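Local coordinates for bradyzoite pseudokinase 1 (Toxoplasma gondii, PDB 6M7Z), which adopts a divergent protein kinase fold lacking the glycine-rich loop and probably acts in organising membranes of the parasitophorous vacuole, at residues A[178-183]-A[308-313]; A[33-38]-A[119-124]; A[239-244]-A[267-272]. One frame throughout, in Å; residues are numbered along the deposited sequence.

Interaction 1 of 3, residues A[178-183]-A[308-313]; sequences LPDGTV and KARPFR
G181 and R310 mark the closest pass of two irregular segments, with CA atoms 5.7 Å apart and residues 180-183 and 309-312 running 96° apart. L178-G181 is a type I beta turn linking strands 175-177 and 183-185. The position of that hairpin after the catalytic-loop region is consistent with the beta7-beta8 turn of protein kinases. Within it D180 OD1 accepts from T182 N, an Asx turn, and from T182 OG1 at 2.7 Å, both donors coming from the same face of the carboxylate. R310 bends about its CB-CG bond (chi2 -69°), which brings CD to 3.5 Å from G181 C. Its NE makes a weak hydrogen bond to D180 O (2.8 Å, 126° at the hydrogen). NH1 binds A309 O, which lies almost in the guanidinium plane, at 2.7 Å, though NH1 itself stands above the plane of that carbonyl; it also binds G307 O, while T182 OG1 sits over one guanidinium face. D180 OD2 lies well out of that plane, so its proximity is electrostatic only. A water bridges G181 O and F312 N, 2.8 Å from each. Beyond it, V183 CG2 meets the ring edge of F312 at CE2 (3.8 Å) and also packs on P311 CG. V183, A309 and P311 touch N152 of helix 146-161, while V183 and F312 share V177 of strand 175-177, so the C-terminal tail packs against both the helix and the hairpin.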
loop_
_atom_site.group_PDB
_atom_site.type_symbol
_atom_site.label_atom_id
_atom_site.label_comp_id
_atom_site.label_asym_id
_atom_site.label_seq_id
_atom_site.Cartn_x
_atom_site.Cartn_y
_atom_site.Cartn_z
ATOM N N LEU A 178 -5.602 -6.831 4.465
ATOM C CA LEU A 178 -6.190 -7.715 3.463
ATOM C C LEU A 178 -7.226 -8.603 4.149
ATOM O O LEU A 178 -7.258 -8.718 5.382
ATOM C CB LEU A 178 -5.088 -8.537 2.790
ATOM C CG LEU A 178 -4.057 -7.730 1.987
ATOM C CD1 LEU A 178 -3.053 -8.651 1.310
ATOM C CD2 LEU A 178 -4.743 -6.840 0.963
ATOM N N PRO A 179 -8.152 -9.233 3.384
ATOM C CA PRO A 179 -9.136 -10.142 3.975
ATOM C C PRO A 179 -8.522 -11.231 4.872
ATOM O O PRO A 179 -9.102 -11.534 5.909
ATOM C CB PRO A 179 -9.860 -10.717 2.765
ATOM C CG PRO A 179 -9.759 -9.607 1.746
ATOM C CD PRO A 179 -8.367 -9.038 1.944
ATOM N N ASP A 180 -7.339 -11.759 4.537
ATOM C CA ASP A 180 -6.752 -12.806 5.382
ATOM C C ASP A 180 -6.097 -12.215 6.649
ATOM O O ASP A 180 -5.577 -12.970 7.479
ATOM C CB ASP A 180 -5.808 -13.711 4.580
ATOM C CG ASP A 180 -4.521 -13.051 4.122
ATOM O OD1 ASP A 180 -4.315 -11.845 4.461
ATOM O OD2 ASP A 180 -3.745 -13.751 3.419
ATOM N N GLY A 181 -6.096 -10.880 6.797
ATOM C CA GLY A 181 -5.582 -10.196 8.006
ATOM C C GLY A 181 -4.135 -9.723 7.883
ATOM O O GLY A 181 -3.616 -9.098 8.829
ATOM N N THR A 182 -3.467 -10.017 6.755
ATOM C CA THR A 182 -2.135 -9.482 6.465
ATOM C C THR A 182 -2.232 -7.957 6.344
ATOM O O THR A 182 -3.165 -7.455 5.717
ATOM C CB THR A 182 -1.564 -10.041 5.154
ATOM O OG1 THR A 182 -1.738 -11.453 5.119
ATOM C CG2 THR A 182 -0.093 -9.736 4.964
ATOM N N VAL A 183 -1.280 -7.239 6.951
ATOM C CA VAL A 183 -1.180 -5.793 6.814
ATOM C C VAL A 183 -0.066 -5.495 5.813
ATOM O O VAL A 183 1.055 -5.918 6.010
ATOM C CB VAL A 183 -0.921 -5.116 8.169
ATOM C CG1 VAL A 183 -0.663 -3.631 8.025
ATOM C CG2 VAL A 183 -2.056 -5.374 9.137
ATOM N N LYS A 308 3.264 -13.404 8.136
ATOM C CA LYS A 308 2.536 -14.295 9.024
ATOM C C LYS A 308 1.954 -13.527 10.215
ATOM O O LYS A 308 1.135 -14.091 10.935
ATOM C CB LYS A 308 3.449 -15.451 9.451
ATOM C CG LYS A 308 3.454 -16.601 8.449
ATOM C CD LYS A 308 4.703 -17.464 8.443
ATOM C CE LYS A 308 4.781 -18.302 7.187
ATOM N NZ LYS A 308 6.140 -18.845 6.970
ATOM N N ALA A 309 2.343 -12.260 10.397
ATOM C CA ALA A 309 1.799 -11.451 11.475
ATOM C C ALA A 309 0.321 -11.139 11.203
ATOM O O ALA A 309 -0.100 -10.975 10.061
ATOM C CB ALA A 309 2.601 -10.194 11.671
ATOM N N ARG A 310 -0.459 -11.078 12.289
ATOM C CA ARG A 310 -1.874 -10.770 12.253
ATOM C C ARG A 310 -2.150 -9.828 13.423
ATOM O O ARG A 310 -2.740 -10.210 14.434
ATOM C CB ARG A 310 -2.698 -12.058 12.309
ATOM C CG ARG A 310 -2.523 -12.982 11.103
ATOM C CD ARG A 310 -3.113 -12.407 9.833
ATOM N NE ARG A 310 -3.045 -13.316 8.697
ATOM C CZ ARG A 310 -1.949 -13.548 7.980
ATOM N NH1 ARG A 310 -0.815 -12.924 8.264
ATOM N NH2 ARG A 310 -1.998 -14.403 6.972
ATOM N N PRO A 311 -1.732 -8.548 13.314
ATOM C CA PRO A 311 -1.845 -7.599 14.417
ATOM C C PRO A 311 -3.286 -7.323 14.888
ATOM O O PRO A 311 -3.466 -6.817 16.000
ATOM C CB PRO A 311 -1.268 -6.281 13.862
ATOM C CG PRO A 311 -0.546 -6.656 12.575
ATOM C CD PRO A 311 -1.182 -7.938 12.095
ATOM N N PHE A 312 -4.285 -7.635 14.041
ATOM C CA PHE A 312 -5.689 -7.307 14.287
ATOM C C PHE A 312 -6.512 -8.535 14.706
ATOM O O PHE A 312 -7.713 -8.402 14.888
ATOM C CB PHE A 312 -6.318 -6.648 13.055
ATOM C CG PHE A 312 -5.835 -5.248 12.776
ATOM C CD1 PHE A 312 -6.364 -4.166 13.460
ATOM C CD2 PHE A 312 -4.845 -5.007 11.828
ATOM C CE1 PHE A 312 -5.902 -2.880 13.221
ATOM C CE2 PHE A 312 -4.378 -3.724 11.602
ATOM C CZ PHE A 312 -4.918 -2.668 12.285
ATOM N N ARG A 313 -5.877 -9.703 14.911
ATOM C CA ARG A 313 -6.533 -10.861 15.570
ATOM C C ARG A 313 -6.492 -10.682 17.098
ATOM O O ARG A 313 -5.538 -10.123 17.618
ATOM C CB ARG A 313 -5.835 -12.169 15.177
ATOM C CG ARG A 313 -6.642 -13.044 14.233
ATOM C CD ARG A 313 -5.833 -14.228 13.723
ATOM N NE ARG A 313 -6.642 -15.300 13.153
ATOM C CZ ARG A 313 -6.208 -16.201 12.269
ATOM N NH1 ARG A 313 -5.020 -16.067 11.704
ATOM N NH2 ARG A 313 -6.972 -17.230 11.946
HETATM O O HOH W 1 -4.341 -8.806 11.492
#

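Interaction 2 of 3, residues A[33-38]-A[119-124]; sequences PILKRL and AFLTYI
I34 and L38 meet Y123 and L121 where helix 33-39 packs on the antiparallel beta sheet of the kinase N-terminal lobe. The N-to-C directions of helix 33-38 and strand 121-124 are 118° apart, and no hydrogen bond joins the segments: the evidence is for apolar packing by side chains reaching across a 12.1 Å separation of the two axes. L121 and Y123, two residues apart on the strand, both send CB toward the helix. T122 and I124 instead touch helix 88-101, so the two helices cover opposite faces of this strand.

The isoleucine and the tyrosine slide past each other in opposite directions. I34 CG2, anti to the backbone N, comes up near the plane of the Y123 ring and touches its edge at CE2 (4.0 Å), not its face. L35 approaches differently: its CB points to the side of the strand, but CD2 turns in to cross L121 obliquely, 4.0 Å from CD1. This leucine is partly exposed, whereas the other four touching residues are buried, so it closes the outer margin of the contact.

The buried phenol needs a polar partner, and E29, in the loop preceding the helix, supplies it: its OE2 is hydrogen-bonded to Y123 OH and its OE1 to A119 N. One carboxylate thus ties both ends of 119-123 to the loop, and L35 rests against that same glutamate. Strand 76-82 extends the apolar layer, with A78 touching I34 and L82 touching L121. L38 and L121 reach toward each other tip to tip, and their CD1 methyls meet at 3.8 Å; L121 CD1 is thereby shared between the two leucines of the helix.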
loop_
_atom_site.group_PDB
_atom_site.type_symbol
_atom_site.label_atom_id
_atom_site.label_comp_id
_atom_site.label_asym_id
_atom_site.label_seq_id
_atom_site.Cartn_x
_atom_site.Cartn_y
_atom_site.Cartn_z
ATOM N N PRO A 33 -19.160 -2.805 -15.050
ATOM C CA PRO A 33 -19.887 -1.731 -14.372
ATOM C C PRO A 33 -19.043 -0.569 -13.820
ATOM O O PRO A 33 -19.633 0.396 -13.359
ATOM C CB PRO A 33 -20.580 -2.439 -13.199
ATOM C CG PRO A 33 -19.688 -3.632 -12.900
ATOM C CD PRO A 33 -19.065 -4.022 -14.229
ATOM N N ILE A 34 -17.709 -0.614 -13.977
ATOM C CA ILE A 34 -16.846 0.427 -13.447
ATOM C C ILE A 34 -17.125 1.759 -14.171
ATOM O O ILE A 34 -17.309 2.768 -13.511
ATOM C CB ILE A 34 -15.369 0.014 -13.519
ATOM C CG1 ILE A 34 -15.089 -1.136 -12.543
ATOM C CG2 ILE A 34 -14.464 1.214 -13.272
ATOM C CD1 ILE A 34 -13.701 -1.777 -12.668
ATOM N N LEU A 35 -17.140 1.764 -15.514
ATOM C CA LEU A 35 -17.457 2.969 -16.286
ATOM C C LEU A 35 -18.829 3.520 -15.881
ATOM O O LEU A 35 -18.986 4.730 -15.736
ATOM C CB LEU A 35 -17.460 2.664 -17.788
ATOM C CG LEU A 35 -16.232 3.062 -18.600
ATOM C CD1 LEU A 35 -16.538 2.939 -20.084
ATOM C CD2 LEU A 35 -15.769 4.480 -18.311
ATOM N N LYS A 36 -19.822 2.644 -15.739
ATOM C CA LYS A 36 -21.153 3.097 -15.388
ATOM C C LYS A 36 -21.109 3.841 -14.048
ATOM O O LYS A 36 -21.723 4.900 -13.911
ATOM C CB LYS A 36 -22.178 1.962 -15.319
ATOM C CG LYS A 36 -23.605 2.501 -15.276
ATOM C CD LYS A 36 -24.716 1.517 -15.136
ATOM C CE LYS A 36 -26.048 2.237 -15.125
ATOM N NZ LYS A 36 -27.190 1.304 -14.959
ATOM N N ARG A 37 -20.382 3.286 -13.077
ATOM C CA ARG A 37 -20.299 3.903 -11.766
ATOM C C ARG A 37 -19.622 5.279 -11.902
ATOM O O ARG A 37 -20.062 6.240 -11.293
ATOM C CB ARG A 37 -19.620 2.957 -10.767
ATOM C CG ARG A 37 -19.316 3.561 -9.401
ATOM C CD ARG A 37 -20.283 3.327 -8.246
ATOM N NE ARG A 37 -19.746 4.029 -7.083
ATOM C CZ ARG A 37 -18.751 3.575 -6.312
ATOM N NH1 ARG A 37 -18.413 2.295 -6.349
ATOM N NH2 ARG A 37 -18.086 4.404 -5.522
ATOM N N LEU A 38 -18.588 5.381 -12.741
ATOM C CA LEU A 38 -17.866 6.643 -12.912
ATOM C C LEU A 38 -18.766 7.706 -13.562
ATOM O O LEU A 38 -18.675 8.858 -13.213
ATOM C CB LEU A 38 -16.602 6.408 -13.742
ATOM C CG LEU A 38 -15.484 5.652 -13.012
ATOM C CD1 LEU A 38 -14.304 5.405 -13.933
ATOM C CD2 LEU A 38 -15.007 6.377 -11.759
ATOM N N ALA A 119 -10.006 2.559 -23.373
ATOM C CA ALA A 119 -9.861 3.670 -24.336
ATOM C C ALA A 119 -9.292 4.929 -23.657
ATOM O O ALA A 119 -8.463 5.584 -24.240
ATOM C CB ALA A 119 -11.187 3.947 -24.995
ATOM N N PHE A 120 -9.750 5.272 -22.448
ATOM C CA PHE A 120 -9.339 6.554 -21.789
ATOM C C PHE A 120 -8.842 6.372 -20.342
ATOM O O PHE A 120 -8.466 7.365 -19.725
ATOM C CB PHE A 120 -10.499 7.554 -21.784
ATOM C CG PHE A 120 -11.387 7.474 -22.998
ATOM C CD1 PHE A 120 -10.957 7.962 -24.230
ATOM C CD2 PHE A 120 -12.644 6.890 -22.911
ATOM C CE1 PHE A 120 -11.774 7.889 -25.351
ATOM C CE2 PHE A 120 -13.460 6.813 -24.034
ATOM C CZ PHE A 120 -13.029 7.320 -25.248
ATOM N N LEU A 121 -8.842 5.135 -19.820
ATOM C CA LEU A 121 -8.453 4.856 -18.447
ATOM C C LEU A 121 -7.401 3.750 -18.408
ATOM O O LEU A 121 -7.443 2.854 -19.224
ATOM C CB LEU A 121 -9.684 4.396 -17.657
ATOM C CG LEU A 121 -10.845 5.386 -17.584
ATOM C CD1 LEU A 121 -12.061 4.735 -16.959
ATOM C CD2 LEU A 121 -10.448 6.650 -16.818
ATOM N N THR A 122 -6.497 3.802 -17.421
ATOM C CA THR A 122 -5.744 2.618 -17.004
ATOM C C THR A 122 -6.355 2.067 -15.709
ATOM O O THR A 122 -6.962 2.836 -14.937
ATOM C CB THR A 122 -4.260 2.938 -16.799
ATOM O OG1 THR A 122 -4.130 3.905 -15.741
ATOM C CG2 THR A 122 -3.605 3.461 -18.061
ATOM N N TYR A 123 -6.193 0.754 -15.488
ATOM C CA TYR A 123 -6.776 0.045 -14.368
ATOM C C TYR A 123 -5.700 -0.796 -13.657
ATOM O O TYR A 123 -4.863 -1.415 -14.308
ATOM C CB TYR A 123 -7.872 -0.922 -14.810
ATOM C CG TYR A 123 -9.048 -0.335 -15.540
ATOM C CD1 TYR A 123 -8.942 0.084 -16.855
ATOM C CD2 TYR A 123 -10.288 -0.281 -14.949
ATOM C CE1 TYR A 123 -10.025 0.599 -17.544
ATOM C CE2 TYR A 123 -11.389 0.236 -15.618
ATOM C CZ TYR A 123 -11.262 0.656 -16.928
ATOM O OH TYR A 123 -12.340 1.162 -17.597
ATOM N N ILE A 124 -5.731 -0.808 -12.323
ATOM C CA ILE A 124 -5.028 -1.764 -11.511
ATOM C C ILE A 124 -6.048 -2.396 -10.566
ATOM O O ILE A 124 -6.733 -1.687 -9.842
ATOM C CB ILE A 124 -3.887 -1.131 -10.687
ATOM C CG1 ILE A 124 -2.862 -0.427 -11.562
ATOM C CG2 ILE A 124 -3.222 -2.183 -9.787
ATOM C CD1 ILE A 124 -1.706 0.143 -10.769
#

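Interaction 3 of 3, residues A[239-244]-A[267-272]; sequences VAFRNL and ELLDKL. With EDO (1,2-ethanediol), chain G.
F241 and L269, with R242 and D270 beside them, join two helices that run nearly antiparallel, their segment axes 9.1 Å apart at closest and their directions differing by 151°. Buried apolar groups occupy one flank of the interface. L269 CD1 sits over a face of the F241 ring, 4.0 Å from its centroid and 25° off the normal, a CH-pi contact displaced toward the rim: its nearest ring atoms include CG at 3.7 Å. The other L269 methyl, CD2, packs on L244 CD2 at 4.1 Å, so the two methyls of L269 are divided between F241 and L244, one turn apart. L272 CD2 adds a looser touch at F241 CE2 (4.4 Å). On the more accessible flank R242 has CG anti to the backbone N, then folds at its next two bonds, bringing NE to D270 OD1 in a salt bridge of 3.0 Å. The bond is bent (131° at the hydrogen) and the two charged planes stand almost perpendicular, so the groups are not paired side by side. R242 NH2 instead binds Q274 OE1, a turn further along the second helix. A150, M153 and V154 of helix 146-161 pack against F241. Helices 230-248 and 263-276, followed by helix 287-291, are consistent with alphaF and alphaH of the protein kinase C-terminal lobe, with alphaI after them.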
loop_
_atom_site.group_PDB
_atom_site.type_symbol
_atom_site.label_atom_id
_atom_site.label_comp_id
_atom_site.label_asym_id
_atom_site.label_seq_id
_atom_site.Cartn_x
_atom_site.Cartn_y
_atom_site.Cartn_z
ATOM N N VAL A 239 6.000 9.920 11.894
ATOM C CA VAL A 239 4.779 10.711 11.978
ATOM C C VAL A 239 3.568 9.776 12.023
ATOM O O VAL A 239 2.613 10.039 12.742
ATOM C CB VAL A 239 4.682 11.733 10.823
ATOM C CG1 VAL A 239 3.287 12.337 10.699
ATOM C CG2 VAL A 239 5.731 12.810 10.958
ATOM N N ALA A 240 3.610 8.688 11.254
ATOM C CA ALA A 240 2.509 7.730 11.250
ATOM C C ALA A 240 2.386 7.042 12.620
ATOM O O ALA A 240 1.282 6.768 13.089
ATOM C CB ALA A 240 2.691 6.741 10.121
ATOM N N PHE A 241 3.523 6.749 13.246
ATOM C CA PHE A 241 3.539 6.134 14.567
ATOM C C PHE A 241 2.968 7.102 15.604
ATOM O O PHE A 241 2.187 6.698 16.477
ATOM C CB PHE A 241 4.948 5.690 14.956
ATOM C CG PHE A 241 5.440 4.439 14.269
ATOM C CD1 PHE A 241 4.574 3.546 13.674
ATOM C CD2 PHE A 241 6.796 4.140 14.260
ATOM C CE1 PHE A 241 5.055 2.435 13.014
ATOM C CE2 PHE A 241 7.273 3.007 13.621
ATOM C CZ PHE A 241 6.397 2.158 13.008
ATOM N N ARG A 242 3.336 8.378 15.484
ATOM C CA ARG A 242 2.802 9.405 16.356
ATOM C C ARG A 242 1.274 9.454 16.200
ATOM O O ARG A 242 0.551 9.539 17.193
ATOM C CB ARG A 242 3.465 10.752 16.057
ATOM C CG ARG A 242 2.971 11.894 16.926
ATOM C CD ARG A 242 2.985 11.650 18.433
ATOM N NE ARG A 242 4.308 11.327 18.959
ATOM C CZ ARG A 242 5.304 12.209 19.114
ATOM N NH1 ARG A 242 5.135 13.475 18.771
ATOM N NH2 ARG A 242 6.474 11.800 19.579
ATOM N N ASN A 243 0.802 9.386 14.949
ATOM C CA ASN A 243 -0.610 9.398 14.610
ATOM C C ASN A 243 -1.289 8.219 15.304
ATOM O O ASN A 243 -2.365 8.365 15.897
ATOM C CB ASN A 243 -0.787 9.426 13.088
ATOM C CG ASN A 243 -2.195 9.667 12.592
ATOM O OD1 ASN A 243 -3.139 9.785 13.365
ATOM N ND2 ASN A 243 -2.353 9.680 11.285
ATOM N N LEU A 244 -0.632 7.054 15.244
ATOM C CA LEU A 244 -1.134 5.814 15.818
ATOM C C LEU A 244 -1.303 5.970 17.344
ATOM O O LEU A 244 -2.369 5.653 17.899
ATOM C CB LEU A 244 -0.138 4.721 15.435
ATOM C CG LEU A 244 -0.426 3.273 15.809
ATOM C CD1 LEU A 244 -1.855 2.901 15.551
ATOM C CD2 LEU A 244 0.495 2.373 14.998
ATOM N N GLU A 267 3.766 3.622 25.168
ATOM C CA GLU A 267 4.777 4.524 25.713
ATOM C C GLU A 267 6.097 4.296 24.958
ATOM O O GLU A 267 6.783 5.254 24.585
ATOM C CB GLU A 267 4.914 4.356 27.230
ATOM C CG GLU A 267 3.681 4.810 28.002
ATOM C CD GLU A 267 3.632 4.444 29.482
ATOM O OE1 GLU A 267 4.685 4.483 30.141
ATOM O OE2 GLU A 267 2.526 4.112 29.983
ATOM N N LEU A 268 6.420 3.026 24.696
ATOM C CA LEU A 268 7.646 2.663 23.977
ATOM C C LEU A 268 7.580 3.156 22.519
ATOM O O LEU A 268 8.569 3.681 22.000
ATOM C CB LEU A 268 7.855 1.147 24.045
ATOM C CG LEU A 268 8.300 0.602 25.406
ATOM C CD1 LEU A 268 8.374 -0.920 25.374
ATOM C CD2 LEU A 268 9.636 1.207 25.854
ATOM N N LEU A 269 6.415 3.009 21.866
ATOM C CA LEU A 269 6.255 3.462 20.489
ATOM C C LEU A 269 6.375 4.995 20.420
ATOM O O LEU A 269 6.984 5.529 19.488
ATOM C CB LEU A 269 4.910 2.991 19.938
ATOM C CG LEU A 269 4.664 3.312 18.460
ATOM C CD1 LEU A 269 5.824 2.853 17.587
ATOM C CD2 LEU A 269 3.374 2.692 17.965
ATOM N N ASP A 270 5.837 5.693 21.424
ATOM C CA ASP A 270 5.927 7.157 21.479
ATOM C C ASP A 270 7.398 7.603 21.528
ATOM O O ASP A 270 7.775 8.561 20.850
ATOM C CB ASP A 270 5.144 7.738 22.659
ATOM C CG ASP A 270 4.386 9.020 22.333
ATOM O OD1 ASP A 270 4.158 9.307 21.128
ATOM O OD2 ASP A 270 3.974 9.701 23.285
ATOM N N LYS A 271 8.213 6.898 22.323
ATOM C CA LYS A 271 9.654 7.192 22.464
ATOM C C LYS A 271 10.380 6.922 21.140
ATOM O O LYS A 271 11.237 7.718 20.743
ATOM C CB LYS A 271 10.289 6.367 23.594
ATOM C CG LYS A 271 10.087 6.973 24.983
ATOM C CD LYS A 271 10.354 6.083 26.172
ATOM C CE LYS A 271 9.571 6.561 27.385
ATOM N NZ LYS A 271 9.904 5.796 28.608
ATOM N N LEU A 272 10.043 5.800 20.490
ATOM C CA LEU A 272 10.638 5.418 19.204
ATOM C C LEU A 272 10.269 6.467 18.138
ATOM O O LEU A 272 11.128 6.904 17.351
ATOM C CB LEU A 272 10.187 4.000 18.816
ATOM C CG LEU A 272 10.509 3.564 17.382
ATOM C CD1 LEU A 272 12.012 3.598 17.131
ATOM C CD2 LEU A 272 9.930 2.183 17.058
HETATM C C1 EDO G . -5.891 8.646 10.520
HETATM O O1 EDO G . -5.089 8.504 9.345
HETATM C C2 EDO G . -5.792 10.083 11.000
HETATM O O2 EDO G . -6.023 10.130 12.409
#

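Along the chain interaction 2 closes first. Interaction 1 then opens, and interaction 3 lies nested within the long loop that 178-183 and 308-313 close. Interaction 2 belongs to the N-terminal lobe sheet; the other two belong to the C-terminal lobe, where both reach helix 146-161, through N152 and V148 in interaction 1 and through V146, A150, M153 and V154 in interaction 3. Their centres are 20 Å apart, against 30 Å between interactions 1 and 2 and 39 Å between interactions 2 and 3, which lie on opposite sides of the chain's centre. No two contacts touch; interactions 1 and 3 are linked through helix 146-161 of one lobe, while interaction 2 is built in the other.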